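Local structure of glycosylation Associate Protein 1 (Streptococcus agalactiae serotype V, 6OYC) at residues V237-I242 against L266-S271; F256-N261 against P434-Q439; P296-S301 against G504-R509; P57-Y62 against S71-V76. The protein probably takes part in the glycosylation and accessory Sec secretion of surface proteins, as one member of a complex of glycosylation-associated proteins. All blocks are in the same frame, centred on the assembly; numbering follows the deposited sequence.

Contact 1 of 4, residues V237-I242 against L266-S271; sequences VHNAFI and LEDYSS
Asn239 meets Ser271 and Asp268 across a small, mostly buried interface of 80 Å², and the evidence is that the pairing is indirect. No hydrogen bond passes straight between the segments. Asn239 gives up the most surface: its CB lies 3.7 Å from Ser271 OG, a plain van der Waals approach. The amide takes a different route, since Asn239 ND2 stands 3.8 Å from Asp268 OD2, too far for a direct bond, with the amide and carboxylate planes turned 45° apart. A water fills the role of intermediary. It accepts from Asn239 ND2 at 3.0 Å and donates to Asp268 OD2 over a short 2.5 Å. The other end of the amide is committed elsewhere, because Asn239 OD1 accepts from Asn235 N, which fixes the flip of the group and turns ND2 to the water.

Asp268 is also held from its own segment. As the N-cap of helix 269-273, it receives Ser271 N on OD1 at 3.0 Å, while Ser271 OG donates to its OD2 at 2.6 Å; both donors stand above the carboxylate plane rather than in it. OD2 thus takes a hydroxyl and a water together, consistent with an anion stabilised at a helix start. The first torsion of Asp268 (chi1 -173°) swings CG opposite its own backbone N, over the opening turn of the helix. Helix 239-242 follows strand 229-233 and helix 269-273 precedes strand 277-280, so the water bridge joins neighbouring crossover connections of the Rossmann-like parallel sheet in a GT-B fold.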
# COMPACT_ATOMS: atom_id res chain seq x y z
N VAL A 237 -8.09 15.16 6.09
CA VAL A 237 -6.91 16.02 6.12
C VAL A 237 -6.88 16.98 4.93
O VAL A 237 -6.17 17.99 4.99
CB VAL A 237 -5.60 15.20 6.19
CG1 VAL A 237 -5.63 14.23 7.39
CG2 VAL A 237 -5.38 14.42 4.89
N HIS A 238 -7.62 16.71 3.85
CA HIS A 238 -7.58 17.63 2.72
C HIS A 238 -8.94 17.98 2.09
O HIS A 238 -8.97 18.82 1.20
CB HIS A 238 -6.64 17.09 1.63
CG HIS A 238 -7.08 15.80 1.01
ND1 HIS A 238 -6.18 14.87 0.54
CD2 HIS A 238 -8.32 15.29 0.79
CE1 HIS A 238 -6.85 13.84 0.05
NE2 HIS A 238 -8.14 14.07 0.18
N ASN A 239 -10.03 17.35 2.51
CA ASN A 239 -11.33 17.62 1.90
C ASN A 239 -11.68 19.10 1.94
O ASN A 239 -12.25 19.63 0.98
CB ASN A 239 -12.42 16.82 2.62
CG ASN A 239 -12.45 15.38 2.21
OD1 ASN A 239 -11.80 14.98 1.24
ND2 ASN A 239 -13.20 14.58 2.95
N ALA A 240 -11.33 19.79 3.03
CA ALA A 240 -11.83 21.14 3.23
C ALA A 240 -11.26 22.11 2.20
O ALA A 240 -11.99 22.95 1.66
CB ALA A 240 -11.54 21.62 4.66
N PHE A 241 -9.97 22.01 1.89
CA PHE A 241 -9.45 22.93 0.89
C PHE A 241 -9.48 22.38 -0.53
O PHE A 241 -9.25 23.13 -1.47
CB PHE A 241 -8.02 23.41 1.25
CG PHE A 241 -6.99 22.31 1.32
CD1 PHE A 241 -6.30 21.90 0.18
CD2 PHE A 241 -6.67 21.73 2.53
CE1 PHE A 241 -5.33 20.93 0.25
CE2 PHE A 241 -5.69 20.75 2.60
CZ PHE A 241 -5.02 20.34 1.46
N ILE A 242 -9.79 21.11 -0.73
CA ILE A 242 -9.96 20.57 -2.08
C ILE A 242 -11.41 20.61 -2.51
O ILE A 242 -11.73 21.05 -3.62
CB ILE A 242 -9.40 19.13 -2.18
CG1 ILE A 242 -7.88 19.12 -2.02
CG2 ILE A 242 -9.75 18.52 -3.53
CD1 ILE A 242 -7.35 17.70 -2.00
N LEU A 266 -20.42 9.98 6.26
CA LEU A 266 -21.83 10.34 6.31
C LEU A 266 -22.10 11.61 7.08
O LEU A 266 -23.21 12.14 6.99
CB LEU A 266 -22.64 9.21 6.95
CG LEU A 266 -22.53 7.92 6.17
CD1 LEU A 266 -22.82 6.73 7.09
CD2 LEU A 266 -23.51 8.01 5.02
N GLU A 267 -21.13 12.10 7.83
CA GLU A 267 -21.30 13.33 8.58
C GLU A 267 -20.88 14.57 7.79
O GLU A 267 -21.36 15.67 8.09
CB GLU A 267 -20.51 13.23 9.90
CG GLU A 267 -20.00 14.52 10.48
CD GLU A 267 -19.17 14.31 11.75
OE1 GLU A 267 -18.05 13.74 11.64
OE2 GLU A 267 -19.63 14.72 12.84
N ASP A 268 -20.04 14.40 6.77
CA ASP A 268 -19.47 15.53 6.04
C ASP A 268 -20.40 15.93 4.89
O ASP A 268 -20.07 15.80 3.71
CB ASP A 268 -18.08 15.18 5.54
CG ASP A 268 -17.36 16.37 4.93
OD1 ASP A 268 -17.99 17.44 4.76
OD2 ASP A 268 -16.15 16.23 4.60
N TYR A 269 -21.58 16.42 5.27
CA TYR A 269 -22.58 16.90 4.31
C TYR A 269 -21.98 17.86 3.29
O TYR A 269 -22.32 17.82 2.10
CB TYR A 269 -23.71 17.63 5.02
CG TYR A 269 -24.78 16.79 5.68
CD1 TYR A 269 -25.92 16.38 4.98
CD2 TYR A 269 -24.70 16.46 7.04
CE1 TYR A 269 -26.92 15.65 5.60
CE2 TYR A 269 -25.69 15.72 7.66
CZ TYR A 269 -26.81 15.31 6.94
OH TYR A 269 -27.81 14.58 7.55
N SER A 270 -21.07 18.74 3.74
CA SER A 270 -20.55 19.77 2.86
C SER A 270 -19.75 19.17 1.71
O SER A 270 -19.90 19.59 0.56
CB SER A 270 -19.69 20.76 3.66
OG SER A 270 -20.50 21.61 4.45
N SER A 271 -18.92 18.16 2.01
CA SER A 271 -18.17 17.48 0.95
C SER A 271 -19.11 16.70 0.04
O SER A 271 -18.98 16.75 -1.19
CB SER A 271 -17.13 16.55 1.55
OG SER A 271 -16.10 17.25 2.22
O HOH W 1 -14.00 15.46 5.65

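Contact 2 of 4, residues F256-N261 against P434-Q439; sequences FSERNN and PDLYTQ. With SO4 (sulfate ion), chain J.
Leu436, with chi1 172° and chi2 66°, carries its CD2 to 3.9 Å from Glu258 CB, across the gap between the two Rossmann-like domains of the GT-B fold. From that CB the glutamate stem runs on past the methyl (chi1 179°), leaving Glu258 OE1 4.2 Å from Leu436 CD2. The loop 256-261 follows strand 250-255 of one parallel sheet; helix 436-445 follows strand 426-428 of the other. The same Leu436 CD2 is 4.5 Å from Phe256 CZ, approaching the ring obliquely at the limit of van der Waals touch. With 94 Å² buried and no polar bond between the segments, the geometry describes a light apolar touch between domains.

Both sides are stiffened internally. In the loop, Phe256 N donates to Asn260 OD1 at 2.8 Å, on a lone pair in the carbonyl plane, and Phe256 O accepts from both Arg259 N and Asn260 N. Arg259 also forms a salt bridge with Asp33. Beyond the loop bend sits a sulfate, probably from the crystallisation liquor, whose O3 accepts from Asn260 ND2 at 3.0 Å. Further donors to the ion are the backbone N of Asn261 and Gln236 and the side-chain amide of Asn264. On the helix side Asp435 is the N-cap, and its OD2 accepts Thr438 N at 2.9 Å and Thr438 OG1 at 2.6 Å from opposite faces of the carboxylate plane.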
# COMPACT_ATOMS: atom_id res chain seq x y z
N PHE A 256 -13.05 4.77 0.47
CA PHE A 256 -12.31 3.50 0.52
C PHE A 256 -12.32 2.99 1.95
O PHE A 256 -11.77 3.64 2.85
CB PHE A 256 -10.88 3.70 0.02
CG PHE A 256 -10.14 2.41 -0.21
CD1 PHE A 256 -10.68 1.43 -1.05
CD2 PHE A 256 -8.91 2.17 0.40
CE1 PHE A 256 -9.99 0.24 -1.28
CE2 PHE A 256 -8.22 0.97 0.18
CZ PHE A 256 -8.76 0.01 -0.66
N SER A 257 -12.93 1.83 2.16
CA SER A 257 -13.22 1.36 3.52
C SER A 257 -11.96 1.20 4.38
O SER A 257 -12.03 1.39 5.60
CB SER A 257 -13.98 0.04 3.45
OG SER A 257 -13.21 -0.96 2.80
N GLU A 258 -10.80 0.86 3.79
CA GLU A 258 -9.60 0.72 4.61
C GLU A 258 -9.15 2.06 5.19
O GLU A 258 -8.58 2.09 6.28
CB GLU A 258 -8.47 0.09 3.79
CG GLU A 258 -7.14 -0.09 4.54
CD GLU A 258 -5.94 -0.34 3.60
OE1 GLU A 258 -5.29 -1.41 3.73
OE2 GLU A 258 -5.66 0.51 2.72
N ARG A 259 -9.42 3.16 4.49
CA ARG A 259 -9.04 4.52 4.88
C ARG A 259 -10.16 5.28 5.58
O ARG A 259 -9.91 6.05 6.50
CB ARG A 259 -8.62 5.32 3.65
CG ARG A 259 -8.27 6.77 3.90
CD ARG A 259 -7.88 7.48 2.60
NE ARG A 259 -9.01 7.61 1.68
CZ ARG A 259 -9.10 6.99 0.51
NH1 ARG A 259 -8.11 6.19 0.09
NH2 ARG A 259 -10.17 7.17 -0.26
N ASN A 260 -11.41 5.08 5.18
CA ASN A 260 -12.47 5.98 5.57
C ASN A 260 -13.35 5.37 6.65
O ASN A 260 -13.75 4.21 6.55
CB ASN A 260 -13.29 6.37 4.34
CG ASN A 260 -12.47 7.21 3.38
OD1 ASN A 260 -12.39 6.92 2.18
ND2 ASN A 260 -11.81 8.23 3.92
N ASN A 261 -13.61 6.16 7.69
CA ASN A 261 -14.66 5.86 8.64
C ASN A 261 -16.02 6.29 8.06
O ASN A 261 -16.25 7.48 7.80
CB ASN A 261 -14.37 6.58 9.95
CG ASN A 261 -15.27 6.13 11.07
OD1 ASN A 261 -16.46 5.92 10.86
ND2 ASN A 261 -14.70 5.98 12.25
N PRO A 434 -10.30 -11.45 7.80
CA PRO A 434 -9.34 -11.87 6.78
C PRO A 434 -8.61 -10.68 6.19
O PRO A 434 -9.13 -9.56 6.14
CB PRO A 434 -10.21 -12.58 5.73
CG PRO A 434 -11.60 -12.27 6.07
CD PRO A 434 -11.65 -11.94 7.53
N ASP A 435 -7.36 -10.93 5.80
CA ASP A 435 -6.51 -9.90 5.22
C ASP A 435 -7.14 -9.32 3.94
O ASP A 435 -7.55 -10.05 3.03
CB ASP A 435 -5.12 -10.47 4.93
CG ASP A 435 -4.19 -9.45 4.30
OD1 ASP A 435 -3.77 -8.53 5.01
OD2 ASP A 435 -3.88 -9.57 3.09
N LEU A 436 -7.23 -7.99 3.89
CA LEU A 436 -7.90 -7.32 2.79
C LEU A 436 -7.16 -7.52 1.48
O LEU A 436 -7.77 -7.88 0.46
CB LEU A 436 -8.05 -5.82 3.09
CG LEU A 436 -8.58 -5.01 1.89
CD1 LEU A 436 -10.00 -5.45 1.60
CD2 LEU A 436 -8.51 -3.48 2.12
N TYR A 437 -5.84 -7.27 1.47
CA TYR A 437 -5.12 -7.36 0.21
C TYR A 437 -5.19 -8.78 -0.35
O TYR A 437 -5.32 -8.97 -1.56
CB TYR A 437 -3.66 -6.92 0.37
CG TYR A 437 -3.02 -6.96 -1.01
CD1 TYR A 437 -3.38 -6.03 -1.98
CD2 TYR A 437 -2.15 -7.97 -1.37
CE1 TYR A 437 -2.84 -6.08 -3.27
CE2 TYR A 437 -1.60 -8.03 -2.67
CZ TYR A 437 -1.95 -7.08 -3.61
OH TYR A 437 -1.43 -7.11 -4.89
N THR A 438 -5.13 -9.79 0.52
CA THR A 438 -5.27 -11.18 0.09
C THR A 438 -6.61 -11.42 -0.59
O THR A 438 -6.69 -12.12 -1.60
CB THR A 438 -5.08 -12.12 1.28
OG1 THR A 438 -3.78 -11.90 1.85
CG2 THR A 438 -5.20 -13.58 0.87
N GLN A 439 -7.69 -10.85 -0.03
CA GLN A 439 -9.00 -10.96 -0.68
C GLN A 439 -8.98 -10.32 -2.06
O GLN A 439 -9.49 -10.90 -3.03
CB GLN A 439 -10.08 -10.31 0.19
CG GLN A 439 -10.30 -10.99 1.51
CD GLN A 439 -11.37 -10.30 2.31
OE1 GLN A 439 -11.18 -9.17 2.80
NE2 GLN A 439 -12.51 -10.95 2.43
S SO4 J . -11.76 10.19 7.23
O1 SO4 J . -11.30 11.00 6.10
O2 SO4 J . -12.57 11.00 8.15
O3 SO4 J . -12.57 9.07 6.74
O4 SO4 J . -10.58 9.64 7.94

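Contact 3 of 4, residues P296-S301 against G504-R509; sequences PVVHVS and GQLVER
The helical turn that presses Leu506 against Val298 and Val300 is held by backbone bonds, of which the shortest is Arg509 N to Gln505 O at 2.9 Å. Nothing polar bonds across the contact; its 176 Å² of buried surface is chiefly that of aliphatic groups. Leu506 does the bridging with both branches. Its CD1 touches His299 O at 3.9 Å and Val298 CG1 at 4.2 Å, the leucine and Val298 lying antiparallel as they pass. Its CD2 lies over Val300, 4.0 Å from CG2 and 4.1 Å from CG1, so that one methyl straddles both valine branches. A first torsion of -166° carries Leu506 CG out from the helix towards the strand, and chi2 47° turns one methyl to each valine.

The two backbones come locally close, Val300 CA and Leu506 CA being 7.7 Å apart. Met40 of helix 33-43 lies against both Val300 and Leu506, and Ile510, on the next turn, touches both valines. Gly504, with positive phi (92°), lies between helix 484-502 and helix 505-512 and is the N-cap of the second. Strand 297-299 is an outermost strand of the first parallel sheet, so the C-terminal helix of the chain packs back onto the N-terminal Rossmann-like domain, the return crossing typical of GT-B proteins.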
# COMPACT_ATOMS: atom_id res chain seq x y z
N PRO A 296 -25.39 10.21 -7.16
CA PRO A 296 -24.96 8.95 -7.78
C PRO A 296 -23.85 8.33 -6.94
O PRO A 296 -22.83 8.96 -6.65
CB PRO A 296 -24.48 9.36 -9.17
CG PRO A 296 -24.97 10.80 -9.36
CD PRO A 296 -25.10 11.39 -8.01
N VAL A 297 -24.07 7.10 -6.49
CA VAL A 297 -23.09 6.32 -5.74
C VAL A 297 -22.79 5.10 -6.60
O VAL A 297 -23.68 4.27 -6.83
CB VAL A 297 -23.61 5.90 -4.36
CG1 VAL A 297 -22.62 5.02 -3.64
CG2 VAL A 297 -23.95 7.13 -3.50
N VAL A 298 -21.56 4.99 -7.11
CA VAL A 298 -21.18 3.89 -7.99
C VAL A 298 -20.23 2.96 -7.26
O VAL A 298 -19.21 3.40 -6.71
CB VAL A 298 -20.56 4.40 -9.30
CG1 VAL A 298 -20.12 3.18 -10.15
CG2 VAL A 298 -21.54 5.28 -10.06
N HIS A 299 -20.55 1.67 -7.27
CA HIS A 299 -19.74 0.66 -6.60
C HIS A 299 -18.60 0.25 -7.53
O HIS A 299 -18.83 -0.10 -8.69
CB HIS A 299 -20.60 -0.54 -6.21
CG HIS A 299 -19.82 -1.76 -5.81
ND1 HIS A 299 -19.01 -1.79 -4.69
CD2 HIS A 299 -19.76 -2.99 -6.35
CE1 HIS A 299 -18.47 -2.99 -4.58
NE2 HIS A 299 -18.91 -3.74 -5.58
N VAL A 300 -17.37 0.34 -7.03
CA VAL A 300 -16.18 -0.02 -7.80
C VAL A 300 -15.39 -1.02 -6.97
O VAL A 300 -14.74 -0.63 -5.99
CB VAL A 300 -15.33 1.20 -8.18
CG1 VAL A 300 -13.98 0.78 -8.75
CG2 VAL A 300 -16.08 2.12 -9.17
N SER A 301 -15.45 -2.30 -7.33
CA SER A 301 -14.67 -3.28 -6.58
C SER A 301 -13.18 -3.09 -6.88
O SER A 301 -12.80 -2.79 -8.01
CB SER A 301 -15.11 -4.71 -6.90
OG SER A 301 -15.53 -4.84 -8.24
N GLY A 504 -13.82 -0.87 -19.75
CA GLY A 504 -14.18 0.53 -19.82
C GLY A 504 -15.61 0.85 -19.45
O GLY A 504 -15.94 2.03 -19.31
N GLN A 505 -16.45 -0.16 -19.27
CA GLN A 505 -17.87 0.11 -19.02
C GLN A 505 -18.08 0.74 -17.66
O GLN A 505 -18.93 1.62 -17.50
CB GLN A 505 -18.68 -1.17 -19.16
CG GLN A 505 -18.73 -1.70 -20.58
CD GLN A 505 -17.64 -2.71 -20.86
OE1 GLN A 505 -16.65 -2.80 -20.13
NE2 GLN A 505 -17.80 -3.47 -21.95
N LEU A 506 -17.33 0.30 -16.66
CA LEU A 506 -17.41 0.92 -15.34
C LEU A 506 -17.03 2.40 -15.40
O LEU A 506 -17.74 3.26 -14.86
CB LEU A 506 -16.51 0.15 -14.37
CG LEU A 506 -16.69 0.41 -12.88
CD1 LEU A 506 -18.16 0.35 -12.50
CD2 LEU A 506 -15.89 -0.61 -12.10
N VAL A 507 -15.92 2.71 -16.09
CA VAL A 507 -15.48 4.10 -16.21
C VAL A 507 -16.56 4.95 -16.86
O VAL A 507 -16.86 6.06 -16.41
CB VAL A 507 -14.16 4.17 -17.01
CG1 VAL A 507 -13.88 5.60 -17.44
CG2 VAL A 507 -13.00 3.62 -16.19
N GLU A 508 -17.15 4.44 -17.94
CA GLU A 508 -18.20 5.17 -18.63
C GLU A 508 -19.43 5.34 -17.75
O GLU A 508 -20.08 6.39 -17.79
CB GLU A 508 -18.54 4.47 -19.93
CG GLU A 508 -19.09 5.40 -20.99
CD GLU A 508 -18.04 6.34 -21.53
OE1 GLU A 508 -16.83 6.11 -21.28
OE2 GLU A 508 -18.42 7.33 -22.21
N ARG A 509 -19.77 4.33 -16.95
CA ARG A 509 -20.88 4.46 -16.01
C ARG A 509 -20.61 5.56 -14.99
O ARG A 509 -21.48 6.39 -14.71
CB ARG A 509 -21.15 3.12 -15.32
CG ARG A 509 -22.25 3.17 -14.25
CD ARG A 509 -22.71 1.76 -13.88
NE ARG A 509 -23.23 1.06 -15.05
CZ ARG A 509 -22.62 0.04 -15.66
NH1 ARG A 509 -21.46 -0.41 -15.20
NH2 ARG A 509 -23.18 -0.52 -16.72

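Contact 4 of 4, residues P57-Y62 against S71-V76; sequences PNLRYY and SGYYSV
Tyr73 opens strand 73-75 and reaches Leu59 and Arg60 of the facing helix, burying more surface here than any other residue. Its ring is tucked over its own backbone (chi1 67°), which lifts it off the strand towards the helix. Leu59 CD2 comes obliquely at the ring, 3.7 Å from Tyr73 CD2, and the leucine and the tyrosine point in antiparallel senses where they pass. Farther out, Arg60 NH1 donates to Tyr73 OH at 2.9 Å with an N-H...O angle of 157°. The hydroxyl lies at the edge of the guanidinium, almost in its plane, although guanidinium and ring are 53° apart. Kinks in the middle of the arginine chain also rest Arg60 CD 3.4 Å from Tyr73 OH.

Other bonds help fix the rotation of that guanidinium: Arg60 NE forms a salt bridge with Asp150, and Arg60 NH2 makes a weak bond to Pro57 O at 3.2 Å. The arrangement belongs to the beta-alpha-beta unit of strand 48-52, helix 59-65 and strand 73-75, in which the helix lies against the sheet near its edge. Next along the strand, Tyr74 points away from the helix. Ser75 turns back towards it, with Ser75 CB 4.4 Å from Leu59 CD2, while its OG caps the start of helix 76-80 by bonding Asp78 N.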
# COMPACT_ATOMS: atom_id res chain seq x y z
N PRO A 57 9.64 11.71 -1.57
CA PRO A 57 10.94 11.57 -2.25
C PRO A 57 11.11 10.24 -2.98
O PRO A 57 11.97 10.13 -3.87
CB PRO A 57 11.96 11.71 -1.11
CG PRO A 57 11.17 11.36 0.14
CD PRO A 57 9.78 11.84 -0.11
N ASN A 58 10.30 9.23 -2.65
CA ASN A 58 10.36 7.93 -3.31
C ASN A 58 9.21 7.72 -4.27
O ASN A 58 8.82 6.58 -4.54
CB ASN A 58 10.38 6.80 -2.27
CG ASN A 58 11.29 5.70 -2.67
OD1 ASN A 58 12.44 5.95 -3.06
ND2 ASN A 58 10.79 4.46 -2.63
N LEU A 59 8.66 8.81 -4.82
CA LEU A 59 7.40 8.73 -5.56
C LEU A 59 7.56 7.91 -6.84
O LEU A 59 6.65 7.17 -7.23
CB LEU A 59 6.90 10.13 -5.87
CG LEU A 59 5.62 10.26 -6.70
CD1 LEU A 59 4.48 9.47 -6.08
CD2 LEU A 59 5.23 11.74 -6.86
N ARG A 60 8.71 8.03 -7.51
CA ARG A 60 8.82 7.39 -8.82
C ARG A 60 8.89 5.86 -8.67
O ARG A 60 8.24 5.14 -9.44
CB ARG A 60 10.01 7.96 -9.59
CG ARG A 60 9.70 9.34 -10.27
CD ARG A 60 10.69 10.45 -9.88
NE ARG A 60 10.84 10.55 -8.43
CZ ARG A 60 10.11 11.34 -7.65
NH1 ARG A 60 9.17 12.14 -8.18
NH2 ARG A 60 10.31 11.34 -6.34
N TYR A 61 9.63 5.36 -7.67
CA TYR A 61 9.57 3.93 -7.40
C TYR A 61 8.18 3.53 -6.96
O TYR A 61 7.67 2.47 -7.37
CB TYR A 61 10.59 3.50 -6.34
CG TYR A 61 11.96 3.32 -6.94
CD1 TYR A 61 12.16 2.46 -8.03
CD2 TYR A 61 13.06 4.03 -6.46
CE1 TYR A 61 13.42 2.31 -8.60
CE2 TYR A 61 14.30 3.88 -7.01
CZ TYR A 61 14.47 3.03 -8.09
OH TYR A 61 15.71 2.89 -8.64
N TYR A 62 7.54 4.36 -6.14
CA TYR A 62 6.19 4.02 -5.70
C TYR A 62 5.27 3.82 -6.89
O TYR A 62 4.58 2.79 -6.99
CB TYR A 62 5.66 5.10 -4.76
CG TYR A 62 4.37 4.74 -4.04
CD1 TYR A 62 3.13 5.02 -4.62
CD2 TYR A 62 4.38 4.14 -2.78
CE1 TYR A 62 1.93 4.71 -3.97
CE2 TYR A 62 3.19 3.81 -2.12
CZ TYR A 62 1.96 4.11 -2.72
OH TYR A 62 0.77 3.80 -2.09
N SER A 71 2.24 7.61 -15.95
CA SER A 71 0.90 8.17 -15.98
C SER A 71 0.86 9.68 -15.82
O SER A 71 -0.19 10.28 -16.07
CB SER A 71 0.03 7.52 -14.90
OG SER A 71 -0.68 6.42 -15.45
N GLY A 72 1.96 10.33 -15.44
CA GLY A 72 1.92 11.79 -15.34
C GLY A 72 1.53 12.24 -13.94
O GLY A 72 0.55 11.76 -13.36
N TYR A 73 2.31 13.17 -13.37
CA TYR A 73 2.02 13.58 -12.01
C TYR A 73 2.54 14.99 -11.80
O TYR A 73 3.47 15.45 -12.47
CB TYR A 73 2.64 12.65 -10.97
CG TYR A 73 4.16 12.68 -10.94
CD1 TYR A 73 4.91 11.88 -11.80
CD2 TYR A 73 4.84 13.52 -10.07
CE1 TYR A 73 6.30 11.91 -11.78
CE2 TYR A 73 6.23 13.55 -10.03
CZ TYR A 73 6.96 12.73 -10.89
OH TYR A 73 8.34 12.77 -10.87
N TYR A 74 1.91 15.65 -10.83
CA TYR A 74 2.36 16.91 -10.28
C TYR A 74 2.58 16.71 -8.78
O TYR A 74 1.70 16.18 -8.09
CB TYR A 74 1.35 18.04 -10.54
CG TYR A 74 1.62 19.28 -9.73
CD1 TYR A 74 2.54 20.24 -10.16
CD2 TYR A 74 0.99 19.48 -8.50
CE1 TYR A 74 2.80 21.38 -9.39
CE2 TYR A 74 1.24 20.59 -7.74
CZ TYR A 74 2.14 21.54 -8.19
OH TYR A 74 2.39 22.64 -7.41
N SER A 75 3.73 17.13 -8.29
CA SER A 75 4.08 16.99 -6.88
C SER A 75 4.28 18.37 -6.29
O SER A 75 5.19 19.10 -6.71
CB SER A 75 5.34 16.14 -6.69
OG SER A 75 5.91 16.39 -5.42
N VAL A 76 3.44 18.73 -5.33
CA VAL A 76 3.57 20.01 -4.65
C VAL A 76 5.01 20.22 -4.17
O VAL A 76 5.60 21.29 -4.37
CB VAL A 76 2.56 20.09 -3.49
CG1 VAL A 76 2.94 21.16 -2.52
CG2 VAL A 76 1.15 20.28 -4.00

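How the contacts relate
From the N terminus, contact 4 closes first, a short loop within the beta-alpha-beta unit at one edge of the first parallel sheet. Contact 1 follows in series, bringing together the connections on either side of strand 250-255. Before it closes, contact 2 opens at residues 256-261, so the two cross; contact 2 then spans to 434-439 in the second parallel sheet's domain. Contact 3 opens at 296-301 inside that span and closes at 504-509, crossing contact 2 while remaining in series with contacts 1 and 4. Contacts 3 and 4 reach opposite edges of one sheet, their centres 26 Å apart. Contact 2 touches between the domains, and contact 3 returns the C terminus to the first.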